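Local atomic coordinates of AP endonuclease, family protein 2 (Mycobacterium smegmatis, PDB entry 5TNV), a protein that binds a magnesium ion in a xylose isomerase-like TIM barrel and may act as an endonuclease. Residues G37-A40 with G44-K47; S101-T106 with H124-L129; T147-K152 with W157-H162; F209-D214 with L245-F250. One frame throughout, in Å; residues are numbered along the deposited sequence.

How the interactions relate
Each contact closes before the next one opens, so the four run in series, with no nesting or crossing. Interaction 1 closes a short turn in the loop between strand 29-32 and helix 51-63. Interaction 2 packs strand 99-104 against helix 116-133, inside one beta-alpha-beta unit of the barrel. Interaction 3 folds the loop after helix 148-152 back onto that helix. Interaction 4 closes the longest loop, bringing helix 203-213 to the segment that enters strand 251-261. Interactions 2 and 4 touch, through S102 and S104 packing on F250, while interactions 1 and 4 lie on opposite sides of the chain's centre, their nearest atoms about 17 Å apart.

Interaction 1: G37-A40 with G44-K47; sequences GNRA and GHIK
The imidazole of H45 has the carbonyl oxygen of N38 over one face, 3.5 Å from the ring plane and nearer its margin than its centre, and CD of K47 over the opposite face. In the ring plane, ND1 accepts from the backbone N of K47 at 2.9 Å. The guanidinium of R39 lies with one face on the peptide of G44, its plane 79° from that of the imidazole. These groups flank a tight loop of the TIM barrel, between strand 29-32 and helix 51-63, where R39 and H45 form a single beta bridge.

Two nearly straight backbone bonds make the bridge: I46 N donates to N38 O at 2.8 Å, and A40 N donates to G44 O. H45 has CG anti to its own N (chi1 -163°), which swings the ring back beside N38, whose amide ND2 lies 3.6 Å from H45 NE2. R39 is bent at chi2 and chi3, so its chain doubles back over G44, and its NH2 is hydrogen-bonded to the carbonyl of G43. A long, flexible arginine suits this partly solvated edge, whereas the small A40 and branched I46 suit the buried side, where I46 also packs on V53 and Q57 of helix 51-63. There, A40 CB meets I46 CD1 at 4.1 Å.

Interaction 2: S101-T106 with H124-L129; sequences SSISMT and HRLIDL
L126 points its isobutyl group from helix 116-133 toward strand 99-104, meeting I103 and M105 obliquely. This is the helix-on-strand packing of a beta-alpha-beta unit in the TIM barrel, the strand forming part of the barrel wall and the helix its outer layer. I103 and M105 are two apart along the chain and both point toward the helix; S104 between them points the other way and hydrogen-bonds to D70 and H252, the latter a magnesium ligand.

One methyl of L126 does most of the touching. CD1 lies 3.7 Å from M105 CG and 3.9 Å from I103 CG2, while CD2 approaches the same I103 methyl at 4.1 Å. The leucine therefore presents its fork to I103 and a single prong to M105. In I103, CG2 is the branch anti to the backbone N, with CG1 beside that N (chi1 -55°), an orientation that turns the methyl rather than the ethyl arm to L126. The extended chi2 (175°) of M105 carries SD out past the leucine methyl, and the bend at chi3 then turns only the terminal CE. In this buried seam leucine brings two methyls and methionine a long unbranched arm, all three residues being apolar. M105 also brings the seam near the metal centre, its side chain about 10 Å from the magnesium ion; its SD stands 4.0 Å from L126 CD1.

Interaction 3: T147-K152 with W157-H162; sequences TPEQEK and WLVQGH
A capping box begins the short, weakly bonded helix 148-152, and the loop 157-162 folds back against it. T147 is the N-cap: its OG1 accepts from Q150 N at 3.1 Å. In return, T147 N donates to Q150 OE1, in the carbonyl plane and on a lone pair. Threonine suits the place because its hydroxyl sits between its own N and carbonyl carbon (chi1 67°), facing the helix's first turn, while CG2 is turned onto G161 CA.

This excursion of the TIM barrel lies between strand 137-141 and helix 169-185. Q150 spans the gap with an extended chain whose amide has two jobs: OE1 serves the cap, and NE2 is hydrogen-bonded to F156 O and gives a weaker bond, 3.3 Å, to V159 O. Glycine suits position 161 because Q150 OE1, 3.4 Å from G161 CA, occupies the side on which a CB would lie. V159 sets CG2 against Q150 CG at 3.6 Å, the two side chains running antiparallel alongside one another, and also meets the aliphatic part of E149. One water links T147 OG1 with Q160 O; a second donates to Q150 OE1 and accepts from H162 N.

Interaction 4: F209-D214 with L245-F250; sequences FIKDVD and LPYSNF
The last turns of helix 203-213 face a 3-10 turn, 245-247, with I210 and Y247 nearest in backbone register, their CA atoms 7.6 Å apart. Y247 reaches across this gap from the turn and carries the whole contact on its side. Its CG lies anti to the carbonyl carbon (chi1 -57°), and the ring extends toward the helix, where two successive residues receive it.

I210 offers its CG2 methyl, which comes obliquely against the ring, 3.8 Å from Y247 CD1 and 3.9 Å from Y247 CG. Isoleucine fits here because its branches serve two directions at once: beyond the tyrosine it also packs on V218 and L192 of neighbouring strands. K211 belongs to the exposed side. Its chain runs out extended through chi3 and turns at chi4, carrying the ammonium group to the phenol; any bond from K211 NZ to Y247 OH is weak, and its geometry doubtful, since the phenol oxygen is placed too close to the lysine chain. Tyrosine suits such a boundary, with a greasy ring root for I210 and a polar end beside the exposed K211.

The end of helix 203-213 thus packs against the loop that leads into strand 251-261, and the backbone of that loop, at Y247 and N249, bonds to L220 of strand 218-221: a helix-to-loop contact at the N-terminal end of the TIM barrel strands.

Interaction 1: G37-A40 with G44-K47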
loop_
_atom_site.group_PDB
_atom_site.type_symbol
_atom_site.label_atom_id
_atom_site.label_comp_id
_atom_site.label_asym_id
_atom_site.label_seq_id
_atom_site.Cartn_x
_atom_site.Cartn_y
_atom_site.Cartn_z
ATOM N N GLY A 37 22.481 -7.929 3.273
ATOM C CA GLY A 37 23.111 -9.191 3.644
ATOM C C GLY A 37 24.628 -9.068 3.661
ATOM O O GLY A 37 25.214 -7.989 3.592
ATOM N N ASN A 38 25.274 -10.223 3.758
ATOM C CA ASN A 38 26.734 -10.250 3.887
ATOM C C ASN A 38 27.464 -10.995 2.793
ATOM O O ASN A 38 28.642 -11.335 2.954
ATOM C CB ASN A 38 27.141 -10.663 5.290
ATOM C CG ASN A 38 26.804 -12.051 5.628
ATOM O OD1 ASN A 38 26.465 -12.873 4.770
ATOM N ND2 ASN A 38 26.937 -12.319 6.927
ATOM N N ARG A 39 26.828 -11.161 1.651
ATOM C CA ARG A 39 27.482 -11.707 0.470
ATOM C C ARG A 39 27.873 -10.577 -0.466
ATOM O O ARG A 39 27.119 -9.591 -0.707
ATOM C CB ARG A 39 26.593 -12.738 -0.229
ATOM C CG ARG A 39 26.033 -13.783 0.709
ATOM C CD ARG A 39 27.086 -14.458 1.574
ATOM N NE ARG A 39 28.094 -15.087 0.693
ATOM C CZ ARG A 39 29.258 -15.564 1.177
ATOM N NH1 ARG A 39 29.490 -15.510 2.468
ATOM N NH2 ARG A 39 30.149 -16.119 0.371
ATOM N N ALA A 40 29.046 -10.684 -1.006
ATOM C CA ALA A 40 29.503 -9.657 -1.986
ATOM C C ALA A 40 28.994 -9.994 -3.357
ATOM O O ALA A 40 28.738 -11.163 -3.672
ATOM C CB ALA A 40 31.003 -9.508 -1.979
ATOM N N GLY A 44 31.849 -14.008 -2.666
ATOM C CA GLY A 44 32.492 -14.076 -1.362
ATOM C C GLY A 44 31.751 -13.337 -0.263
ATOM O O GLY A 44 30.595 -12.937 -0.388
ATOM N N HIS A 45 32.411 -13.152 0.888
ATOM C CA HIS A 45 31.858 -12.468 2.007
ATOM C C HIS A 45 32.083 -10.969 1.882
ATOM O O HIS A 45 33.183 -10.521 1.489
ATOM C CB HIS A 45 32.468 -12.998 3.290
ATOM C CG HIS A 45 31.725 -12.685 4.529
ATOM N ND1 HIS A 45 31.513 -11.425 5.032
ATOM C CD2 HIS A 45 31.043 -13.548 5.341
ATOM C CE1 HIS A 45 30.794 -11.544 6.121
ATOM N NE2 HIS A 45 30.485 -12.828 6.348
ATOM N N ILE A 46 31.087 -10.164 2.213
ATOM C CA ILE A 46 31.219 -8.697 2.166
ATOM C C ILE A 46 32.378 -8.223 3.040
ATOM O O ILE A 46 32.945 -7.158 2.775
ATOM C CB ILE A 46 29.883 -8.027 2.504
ATOM C CG1 ILE A 46 29.786 -6.609 1.950
ATOM C CG2 ILE A 46 29.581 -8.066 3.980
ATOM C CD1 ILE A 46 29.825 -6.485 0.457
ATOM N N LYS A 47 32.714 -8.969 4.107
ATOM C CA LYS A 47 33.820 -8.524 4.968
ATOM C C LYS A 47 35.141 -8.423 4.224
ATOM O O LYS A 47 36.012 -7.677 4.671
ATOM C CB LYS A 47 33.940 -9.472 6.149
ATOM C CG LYS A 47 34.594 -10.720 5.907
ATOM C CD LYS A 47 34.607 -11.570 7.178
ATOM C CE LYS A 47 35.707 -11.150 8.174
ATOM N NZ LYS A 47 35.919 -12.133 9.267
#

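Interaction 2: S101-T106 with H124-L129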
loop_
_atom_site.group_PDB
_atom_site.type_symbol
_atom_site.label_atom_id
_atom_site.label_comp_id
_atom_site.label_asym_id
_atom_site.label_seq_id
_atom_site.Cartn_x
_atom_site.Cartn_y
_atom_site.Cartn_z
ATOM N N SER A 101 24.337 6.198 13.204
ATOM C CA SER A 101 23.687 6.661 14.423
ATOM C C SER A 101 23.439 5.566 15.441
ATOM O O SER A 101 23.285 5.863 16.647
ATOM C CB SER A 101 22.382 7.397 14.082
ATOM O OG SER A 101 21.592 6.628 13.195
ATOM N N SER A 102 23.386 4.309 15.023
ATOM C CA SER A 102 23.116 3.177 15.898
ATOM C C SER A 102 23.725 1.929 15.243
ATOM O O SER A 102 23.887 1.908 14.018
ATOM C CB SER A 102 21.611 2.991 16.107
ATOM O OG SER A 102 20.918 2.831 14.886
ATOM N N ILE A 103 24.020 0.934 16.059
ATOM C CA ILE A 103 24.494 -0.359 15.559
ATOM C C ILE A 103 23.612 -1.450 16.197
ATOM O O ILE A 103 23.649 -1.635 17.412
ATOM C CB ILE A 103 25.970 -0.622 15.850
ATOM C CG1 ILE A 103 26.853 0.494 15.334
ATOM C CG2 ILE A 103 26.356 -1.992 15.308
ATOM C CD1 ILE A 103 28.321 0.397 15.736
ATOM N N SER A 104 22.881 -2.163 15.357
ATOM C CA SER A 104 21.930 -3.191 15.790
ATOM C C SER A 104 22.413 -4.577 15.472
ATOM O O SER A 104 22.424 -5.016 14.325
ATOM C CB SER A 104 20.556 -2.971 15.125
ATOM O OG SER A 104 19.981 -1.736 15.540
ATOM N N MET A 105 22.761 -5.338 16.511
ATOM C CA MET A 105 23.064 -6.744 16.357
ATOM C C MET A 105 21.787 -7.492 16.051
ATOM O O MET A 105 20.761 -7.151 16.612
ATOM C CB MET A 105 23.723 -7.274 17.630
ATOM C CG MET A 105 25.052 -6.637 17.938
ATOM S SD MET A 105 25.756 -7.145 19.511
ATOM C CE MET A 105 26.253 -8.873 19.325
ATOM N N THR A 106 21.870 -8.513 15.218
ATOM C CA THR A 106 20.611 -9.149 14.806
ATOM C C THR A 106 20.455 -10.419 15.590
ATOM O O THR A 106 20.277 -10.498 16.794
ATOM C CB THR A 106 20.601 -9.218 13.274
ATOM O OG1 THR A 106 21.698 -10.006 12.755
ATOM C CG2 THR A 106 20.734 -7.807 12.688
ATOM N N HIS A 124 30.611 -5.825 23.154
ATOM C CA HIS A 124 31.576 -4.896 23.767
ATOM C C HIS A 124 32.414 -4.164 22.733
ATOM O O HIS A 124 32.664 -2.960 22.850
ATOM C CB HIS A 124 32.464 -5.668 24.749
ATOM C CG HIS A 124 31.875 -5.929 26.073
ATOM N ND1 HIS A 124 31.578 -4.918 26.951
ATOM C CD2 HIS A 124 31.598 -7.131 26.694
ATOM C CE1 HIS A 124 31.127 -5.481 28.077
ATOM N NE2 HIS A 124 31.136 -6.796 27.933
ATOM N N ARG A 125 32.865 -4.902 21.695
ATOM C CA ARG A 125 33.647 -4.255 20.628
ATOM C C ARG A 125 32.827 -3.156 19.947
ATOM O O ARG A 125 33.354 -2.067 19.642
ATOM C CB ARG A 125 34.145 -5.274 19.645
ATOM C CG ARG A 125 35.256 -6.151 20.099
ATOM C CD ARG A 125 35.872 -7.051 19.043
ATOM N NE ARG A 125 36.492 -6.233 18.028
ATOM C CZ ARG A 125 37.670 -5.618 18.106
ATOM N NH1 ARG A 125 38.365 -5.777 19.239
ATOM N NH2 ARG A 125 38.108 -4.880 17.076
ATOM N N LEU A 126 31.556 -3.446 19.676
ATOM C CA LEU A 126 30.680 -2.446 19.041
ATOM C C LEU A 126 30.452 -1.235 19.943
ATOM O O LEU A 126 30.380 -0.102 19.450
ATOM C CB LEU A 126 29.384 -3.078 18.597
ATOM C CG LEU A 126 29.503 -4.141 17.510
ATOM C CD1 LEU A 126 28.157 -4.804 17.259
ATOM C CD2 LEU A 126 30.014 -3.552 16.203
ATOM N N ILE A 127 30.373 -1.427 21.262
ATOM C CA ILE A 127 30.279 -0.315 22.199
ATOM C C ILE A 127 31.524 0.550 22.142
ATOM O O ILE A 127 31.400 1.774 22.263
ATOM C CB ILE A 127 29.927 -0.827 23.599
ATOM C CG1 ILE A 127 28.509 -1.403 23.647
ATOM C CG2 ILE A 127 30.142 0.258 24.654
ATOM C CD1 ILE A 127 28.156 -2.160 24.908
ATOM N N ASP A 128 32.708 -0.023 21.969
ATOM C CA ASP A 128 33.893 0.789 21.753
ATOM C C ASP A 128 33.958 1.470 20.409
ATOM O O ASP A 128 34.412 2.599 20.329
ATOM C CB ASP A 128 35.185 -0.071 21.971
ATOM C CG ASP A 128 35.455 -0.238 23.449
ATOM O OD1 ASP A 128 35.110 0.620 24.304
ATOM O OD2 ASP A 128 36.048 -1.276 23.781
ATOM N N LEU A 129 33.444 0.836 19.350
ATOM C CA LEU A 129 33.439 1.447 18.036
ATOM C C LEU A 129 32.427 2.565 17.892
ATOM O O LEU A 129 32.664 3.565 17.164
ATOM C CB LEU A 129 33.179 0.380 16.934
ATOM C CG LEU A 129 34.398 -0.520 16.668
ATOM C CD1 LEU A 129 33.992 -1.809 15.980
ATOM C CD2 LEU A 129 35.417 0.235 15.837
#

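Interaction 3: T147-K152 with W157-H162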
loop_
_atom_site.group_PDB
_atom_site.type_symbol
_atom_site.label_atom_id
_atom_site.label_comp_id
_atom_site.label_asym_id
_atom_site.label_seq_id
_atom_site.Cartn_x
_atom_site.Cartn_y
_atom_site.Cartn_z
ATOM N N THR A 147 14.996 -21.198 12.142
ATOM C CA THR A 147 15.046 -22.630 12.020
ATOM C C THR A 147 14.848 -23.070 10.575
ATOM O O THR A 147 14.335 -22.281 9.750
ATOM C CB THR A 147 13.965 -23.315 12.901
ATOM O OG1 THR A 147 12.713 -22.942 12.300
ATOM C CG2 THR A 147 14.057 -22.859 14.314
ATOM N N PRO A 148 15.201 -24.292 10.220
ATOM C CA PRO A 148 14.938 -24.750 8.843
ATOM C C PRO A 148 13.467 -24.637 8.454
ATOM O O PRO A 148 13.149 -24.284 7.339
ATOM C CB PRO A 148 15.439 -26.190 8.861
ATOM C CG PRO A 148 16.547 -26.144 9.885
ATOM C CD PRO A 148 15.996 -25.282 11.013
ATOM N N GLU A 149 12.575 -24.942 9.406
ATOM C CA GLU A 149 11.152 -24.856 9.101
ATOM C C GLU A 149 10.751 -23.426 8.871
ATOM O O GLU A 149 9.969 -23.144 7.948
ATOM C CB GLU A 149 10.299 -25.450 10.236
ATOM C CG GLU A 149 8.818 -25.446 9.951
ATOM C CD GLU A 149 7.905 -26.004 11.008
ATOM O OE1 GLU A 149 8.402 -25.977 12.187
ATOM O OE2 GLU A 149 6.752 -26.395 10.711
ATOM N N GLN A 150 11.264 -22.467 9.641
ATOM C CA GLN A 150 11.013 -21.062 9.377
ATOM C C GLN A 150 11.482 -20.632 7.998
ATOM O O GLN A 150 10.790 -19.848 7.330
ATOM C CB GLN A 150 11.661 -20.157 10.423
ATOM C CG GLN A 150 10.913 -20.164 11.753
ATOM C CD GLN A 150 11.551 -19.231 12.739
ATOM O OE1 GLN A 150 12.732 -19.372 13.096
ATOM N NE2 GLN A 150 10.800 -18.260 13.190
ATOM N N GLU A 151 12.641 -21.133 7.599
ATOM C CA GLU A 151 13.192 -20.745 6.295
ATOM C C GLU A 151 12.342 -21.248 5.114
ATOM O O GLU A 151 12.414 -20.661 4.038
ATOM C CB GLU A 151 14.638 -21.234 6.164
ATOM C CG GLU A 151 15.593 -20.497 7.073
ATOM C CD GLU A 151 16.992 -21.065 7.080
ATOM O OE1 GLU A 151 17.137 -22.273 6.882
ATOM O OE2 GLU A 151 17.889 -20.247 7.324
ATOM N N LYS A 152 11.542 -22.266 5.294
ATOM C CA LYS A 152 10.687 -22.797 4.243
ATOM C C LYS A 152 9.397 -21.976 4.080
ATOM O O LYS A 152 8.728 -22.094 3.062
ATOM C CB LYS A 152 10.324 -24.249 4.486
ATOM C CG LYS A 152 11.558 -25.160 4.265
ATOM C CD LYS A 152 11.220 -26.474 3.648
ATOM C CE LYS A 152 12.312 -27.016 2.771
ATOM N NZ LYS A 152 12.058 -26.984 1.307
ATOM N N TRP A 157 7.988 -15.658 10.322
ATOM C CA TRP A 157 7.165 -15.530 11.515
ATOM C C TRP A 157 5.901 -16.370 11.443
ATOM O O TRP A 157 5.130 -16.399 12.434
ATOM C CB TRP A 157 6.811 -14.071 11.807
ATOM C CG TRP A 157 6.087 -13.378 10.695
ATOM C CD1 TRP A 157 4.769 -13.467 10.360
ATOM C CD2 TRP A 157 6.675 -12.454 9.752
ATOM N NE1 TRP A 157 4.481 -12.689 9.279
ATOM C CE2 TRP A 157 5.642 -12.042 8.877
ATOM C CE3 TRP A 157 7.966 -11.978 9.550
ATOM C CZ2 TRP A 157 5.867 -11.142 7.846
ATOM C CZ3 TRP A 157 8.195 -11.088 8.535
ATOM C CH2 TRP A 157 7.143 -10.690 7.689
ATOM N N LEU A 158 5.661 -17.089 10.353
ATOM C CA LEU A 158 4.479 -17.932 10.256
ATOM C C LEU A 158 4.574 -19.185 11.095
ATOM O O LEU A 158 3.527 -19.805 11.329
ATOM C CB LEU A 158 4.186 -18.278 8.795
ATOM C CG LEU A 158 3.859 -17.102 7.906
ATOM C CD1 LEU A 158 3.590 -17.571 6.467
ATOM C CD2 LEU A 158 2.664 -16.274 8.414
ATOM N N VAL A 159 5.767 -19.571 11.540
ATOM C CA VAL A 159 5.916 -20.716 12.448
ATOM C C VAL A 159 6.860 -20.244 13.565
ATOM O O VAL A 159 7.742 -19.413 13.362
ATOM C CB VAL A 159 6.364 -22.017 11.813
ATOM C CG1 VAL A 159 5.479 -22.536 10.677
ATOM C CG2 VAL A 159 7.779 -21.849 11.338
ATOM N N GLN A 160 6.677 -20.797 14.725
ATOM C CA GLN A 160 7.540 -20.509 15.866
ATOM C C GLN A 160 8.907 -21.110 15.630
ATOM O O GLN A 160 9.020 -22.233 15.135
ATOM C CB GLN A 160 6.901 -21.116 17.131
ATOM C CG GLN A 160 7.549 -20.672 18.408
ATOM C CD GLN A 160 6.813 -21.205 19.610
ATOM O OE1 GLN A 160 6.058 -20.450 20.241
ATOM N NE2 GLN A 160 6.988 -22.471 19.874
ATOM N N GLY A 161 9.937 -20.387 15.953
ATOM C CA GLY A 161 11.317 -20.828 15.884
ATOM C C GLY A 161 11.924 -20.903 17.261
ATOM O O GLY A 161 11.376 -21.531 18.185
ATOM N N HIS A 162 13.066 -20.246 17.481
ATOM C CA HIS A 162 13.697 -20.182 18.784
ATOM C C HIS A 162 12.719 -19.587 19.819
ATOM O O HIS A 162 12.051 -18.575 19.597
ATOM C CB HIS A 162 14.935 -19.264 18.719
ATOM C CG HIS A 162 15.464 -18.901 20.082
ATOM N ND1 HIS A 162 16.141 -19.837 20.842
ATOM C CD2 HIS A 162 15.358 -17.740 20.774
ATOM C CE1 HIS A 162 16.423 -19.210 21.966
ATOM N NE2 HIS A 162 15.967 -17.964 21.970
HETATM O O HOH W 1 10.607 -24.027 13.737
HETATM O O HOH W 2 14.208 -18.503 15.319
#

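Interaction 4: F209-D214 with L245-F250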
loop_
_atom_site.group_PDB
_atom_site.type_symbol
_atom_site.label_atom_id
_atom_site.label_comp_id
_atom_site.label_asym_id
_atom_site.label_seq_id
_atom_site.Cartn_x
_atom_site.Cartn_y
_atom_site.Cartn_z
ATOM N N PHE A 209 11.301 -6.949 32.414
ATOM C CA PHE A 209 12.722 -7.225 32.154
ATOM C C PHE A 209 13.539 -5.954 32.349
ATOM O O PHE A 209 14.589 -5.972 33.026
ATOM C CB PHE A 209 12.906 -7.809 30.780
ATOM C CG PHE A 209 14.286 -8.380 30.498
ATOM C CD1 PHE A 209 15.339 -7.621 30.012
ATOM C CD2 PHE A 209 14.516 -9.740 30.714
ATOM C CE1 PHE A 209 16.570 -8.192 29.773
ATOM C CE2 PHE A 209 15.756 -10.324 30.459
ATOM C CZ PHE A 209 16.773 -9.533 29.995
ATOM N N ILE A 210 13.101 -4.828 31.785
ATOM C CA ILE A 210 13.886 -3.604 31.906
ATOM C C ILE A 210 13.913 -3.141 33.368
ATOM O O ILE A 210 14.919 -2.644 33.867
ATOM C CB ILE A 210 13.425 -2.511 30.921
ATOM C CG1 ILE A 210 14.492 -1.429 30.776
ATOM C CG2 ILE A 210 12.104 -1.917 31.299
ATOM C CD1 ILE A 210 15.751 -1.903 30.092
ATOM N N LYS A 211 12.825 -3.369 34.103
ATOM C CA LYS A 211 12.830 -3.047 35.532
ATOM C C LYS A 211 13.796 -3.938 36.298
ATOM O O LYS A 211 14.548 -3.481 37.163
ATOM C CB LYS A 211 11.382 -3.225 36.090
ATOM C CG LYS A 211 10.463 -2.046 35.650
ATOM C CD LYS A 211 9.131 -2.024 36.360
ATOM C CE LYS A 211 8.267 -0.878 35.858
ATOM N NZ LYS A 211 8.378 0.416 36.605
ATOM N N ASP A 212 13.834 -5.221 35.984
ATOM C CA ASP A 212 14.766 -6.132 36.633
ATOM C C ASP A 212 16.215 -5.782 36.302
ATOM O O ASP A 212 17.079 -5.890 37.187
ATOM C CB ASP A 212 14.483 -7.591 36.257
ATOM C CG ASP A 212 13.267 -8.146 36.927
ATOM O OD1 ASP A 212 12.807 -7.644 37.976
ATOM O OD2 ASP A 212 12.762 -9.195 36.452
ATOM N N VAL A 213 16.507 -5.398 35.073
ATOM C CA VAL A 213 17.855 -4.991 34.696
ATOM C C VAL A 213 18.288 -3.796 35.545
ATOM O O VAL A 213 19.425 -3.759 35.985
ATOM C CB VAL A 213 17.889 -4.660 33.208
ATOM C CG1 VAL A 213 19.134 -3.875 32.817
ATOM C CG2 VAL A 213 17.764 -5.924 32.367
ATOM N N ASP A 214 17.428 -2.800 35.767
ATOM C CA ASP A 214 17.660 -1.690 36.697
ATOM C C ASP A 214 18.961 -0.967 36.369
ATOM O O ASP A 214 19.869 -0.824 37.214
ATOM C CB ASP A 214 17.681 -2.187 38.147
ATOM C CG ASP A 214 17.608 -1.043 39.127
ATOM O OD1 ASP A 214 17.099 0.038 38.761
ATOM O OD2 ASP A 214 18.063 -1.205 40.280
ATOM N N LEU A 245 6.810 2.677 25.641
ATOM C CA LEU A 245 7.502 3.919 25.282
ATOM C C LEU A 245 8.162 4.618 26.459
ATOM O O LEU A 245 9.257 5.184 26.238
ATOM C CB LEU A 245 6.577 4.842 24.502
ATOM C CG LEU A 245 6.403 4.449 23.035
ATOM C CD1 LEU A 245 5.258 5.245 22.430
ATOM C CD2 LEU A 245 7.683 4.641 22.233
ATOM N N PRO A 246 7.599 4.651 27.673
ATOM C CA PRO A 246 8.295 5.310 28.800
ATOM C C PRO A 246 9.678 4.743 29.083
ATOM O O PRO A 246 10.450 5.416 29.746
ATOM C CB PRO A 246 7.353 5.072 29.988
ATOM C CG PRO A 246 5.993 5.003 29.344
ATOM C CD PRO A 246 6.263 4.190 28.080
ATOM N N TYR A 247 9.978 3.526 28.658
ATOM C CA TYR A 247 11.224 2.845 28.936
ATOM C C TYR A 247 12.144 2.768 27.718
ATOM O O TYR A 247 13.167 2.084 27.777
ATOM C CB TYR A 247 10.946 1.418 29.435
ATOM C CG TYR A 247 10.066 1.373 30.646
ATOM C CD1 TYR A 247 10.623 1.502 31.896
ATOM C CD2 TYR A 247 8.688 1.209 30.545
ATOM C CE1 TYR A 247 9.836 1.465 33.028
ATOM C CE2 TYR A 247 7.884 1.199 31.664
ATOM C CZ TYR A 247 8.479 1.322 32.894
ATOM O OH TYR A 247 7.662 1.281 34.055
ATOM N N SER A 248 11.762 3.410 26.609
ATOM C CA SER A 248 12.415 3.250 25.321
ATOM C C SER A 248 13.490 4.297 25.044
ATOM O O SER A 248 13.267 5.499 25.208
ATOM C CB SER A 248 11.344 3.256 24.225
ATOM O OG SER A 248 10.483 2.150 24.335
ATOM N N ASN A 249 14.612 3.812 24.522
ATOM C CA ASN A 249 15.762 4.703 24.201
ATOM C C ASN A 249 16.186 4.614 22.733
ATOM O O ASN A 249 17.169 5.252 22.363
ATOM C CB ASN A 249 16.929 4.476 25.147
ATOM C CG ASN A 249 17.534 3.086 24.983
ATOM O OD1 ASN A 249 16.976 2.194 24.359
ATOM N ND2 ASN A 249 18.667 2.861 25.629
ATOM N N PHE A 250 15.492 3.847 21.918
ATOM C CA PHE A 250 15.848 3.571 20.520
ATOM C C PHE A 250 14.603 2.965 19.888
ATOM O O PHE A 250 13.779 2.418 20.606
ATOM C CB PHE A 250 17.011 2.577 20.499
ATOM C CG PHE A 250 17.494 2.162 19.122
ATOM C CD1 PHE A 250 17.818 3.101 18.158
ATOM C CD2 PHE A 250 17.663 0.809 18.811
ATOM C CE1 PHE A 250 18.289 2.742 16.926
ATOM C CE2 PHE A 250 18.148 0.440 17.563
ATOM C CZ PHE A 250 18.489 1.390 16.630
#